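Local coordinates for hemerythrin-like domain-containing protein (Streptococcus mutans, PDB 2QKP) that is of unknown function, though its C-terminal PAS-like domain, the part described here, probably serves as a sensory or ligand-binding module, at residues A[17-20]-A[21-25]. Sequence-based numbering, arbitrary orientation.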
loop_
_atom_site.group_PDB
_atom_site.type_symbol
_atom_site.label_atom_id
_atom_site.label_comp_id
_atom_site.label_asym_id
_atom_site.label_seq_id
_atom_site.Cartn_x
_atom_site.Cartn_y
_atom_site.Cartn_z
ATOM N N SER A 17 0.160 -15.559 2.821
ATOM C CA SER A 17 -0.238 -15.893 4.200
ATOM C C SER A 17 -0.552 -14.563 4.890
ATOM O O SER A 17 -0.178 -13.523 4.399
ATOM C CB SER A 17 0.930 -16.590 4.912
ATOM O OG SER A 17 2.031 -15.710 5.025
ATOM N N VAL A 18 -1.232 -14.603 6.031
ATOM C CA VAL A 18 -1.420 -13.444 6.875
ATOM C C VAL A 18 -0.063 -12.811 7.246
ATOM O O VAL A 18 0.094 -11.585 7.160
ATOM C CB VAL A 18 -2.195 -13.828 8.187
ATOM C CG1 VAL A 18 -2.023 -12.729 9.254
ATOM C CG2 VAL A 18 -3.664 -14.046 7.886
ATOM N N GLU A 19 0.941 -13.642 7.566
ATOM C CA GLU A 19 2.273 -13.118 7.908
ATOM C C GLU A 19 2.820 -12.292 6.727
ATOM O O GLU A 19 3.332 -11.194 6.905
ATOM C CB GLU A 19 3.229 -14.288 8.246
ATOM C CG GLU A 19 4.733 -13.916 8.379
ATOM C CD GLU A 19 5.711 -15.110 8.099
ATOM O OE1 GLU A 19 5.302 -16.195 7.580
ATOM O OE2 GLU A 19 6.926 -14.960 8.386
ATOM N N GLN A 20 2.656 -12.812 5.518
ATOM C CA GLN A 20 3.168 -12.106 4.326
ATOM C C GLN A 20 2.365 -10.833 4.000
ATOM O O GLN A 20 2.964 -9.820 3.613
ATOM C CB GLN A 20 3.191 -13.005 3.115
ATOM C CG GLN A 20 4.340 -14.049 3.173
ATOM C CD GLN A 20 4.168 -15.094 2.120
ATOM O OE1 GLN A 20 3.040 -15.444 1.748
ATOM N NE2 GLN A 20 5.304 -15.613 1.605
ATOM N N ALA A 21 1.048 -10.904 4.158
ATOM C CA ALA A 21 0.202 -9.711 3.895
ATOM C C ALA A 21 0.601 -8.636 4.904
ATOM O O ALA A 21 0.736 -7.469 4.551
ATOM C CB ALA A 21 -1.275 -10.025 3.976
ATOM N N ASN A 22 0.782 -9.027 6.161
ATOM C CA ASN A 22 1.246 -8.089 7.187
ATOM C C ASN A 22 2.615 -7.496 6.850
ATOM O O ASN A 22 2.803 -6.280 6.960
ATOM C CB ASN A 22 1.273 -8.769 8.589
ATOM C CG ASN A 22 1.589 -7.771 9.697
ATOM O OD1 ASN A 22 0.905 -6.773 9.821
ATOM N ND2 ASN A 22 2.654 -8.026 10.482
ATOM N N LEU A 23 3.583 -8.331 6.439
ATOM C CA LEU A 23 4.890 -7.792 6.024
ATOM C C LEU A 23 4.750 -6.778 4.880
ATOM O O LEU A 23 5.378 -5.731 4.878
ATOM C CB LEU A 23 5.788 -8.914 5.531
ATOM C CG LEU A 23 6.427 -9.744 6.643
ATOM C CD1 LEU A 23 6.943 -11.020 6.027
ATOM C CD2 LEU A 23 7.546 -8.969 7.378
ATOM N N ILE A 24 3.900 -7.101 3.919
ATOM C CA ILE A 24 3.712 -6.181 2.768
ATOM C C ILE A 24 3.173 -4.837 3.238
ATOM O O ILE A 24 3.698 -3.798 2.884
ATOM C CB ILE A 24 2.818 -6.812 1.706
ATOM C CG1 ILE A 24 3.603 -7.918 0.968
ATOM C CG2 ILE A 24 2.307 -5.727 0.717
ATOM C CD1 ILE A 24 2.689 -8.902 0.211
ATOM N N LEU A 25 2.143 -4.863 4.078
ATOM C CA LEU A 25 1.534 -3.622 4.569
ATOM C C LEU A 25 2.540 -2.779 5.311
ATOM O O LEU A 25 2.476 -1.542 5.274
ATOM C CB LEU A 25 0.318 -3.915 5.451
ATOM C CG LEU A 25 -0.933 -4.364 4.684
ATOM C CD1 LEU A 25 -1.934 -5.053 5.620
ATOM C CD2 LEU A 25 -1.623 -3.232 3.875
HETATM O O HOH W 1 4.232 -10.497 9.456
#
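The flat amide of Asn22 reaches back to Glu19 through a water, which accepts from Asn22 ND2 at 3.1 Å and donates to Glu19 O, bridging side chain and backbone across nearly one turn of the helix. Asn22 CG stands anti to its own backbone N (chi1 -173°), which carries the amide outward to the second subunit, where OD1 accepts from Gly12 N of that chain. The other flat amide, that of Gln20, turns back to the helix start. Its OE1 accepts from Ser17 N at 3.1 Å, the donor tilted 17° from the amide plane, while Gln20 N gives its hydrogen to Ser17 OG at 3.0 Å. Ser17 is the N-cap, and the two reciprocal bonds make a capping box. Gln20 OE1 is also held by Gln8 and by Gln42 of the second subunit, so three donors grip one oxygen. Besides the water, Glu19 O takes the backbone N-H of Leu23, whose CG lies 3.4 Å from that same Glu19 O. One turn on from Gln20, Ile24 N bonds to Gln20 O, and the CG1 arm of Ile24, placed beside its backbone N (chi1 -73°), folds back to 3.3 Å from that oxygen. The backbone ladder starts with Ala21 N to Ser17 O and Asn22 N to Val18 O. Ala21 and Ile24 rest on Leu16 of the preceding strand, whereas Val18 and Leu23 pack against Phe11 and Val113 of the second subunit. The chemistry is that of a first helical turn capped at its start by a reciprocal side-chain and backbone pair, whose Gln20 N-H takes its acceptor from the Ser17 side chain and whose amide side chains tie helix 18-27 into the dimer interface.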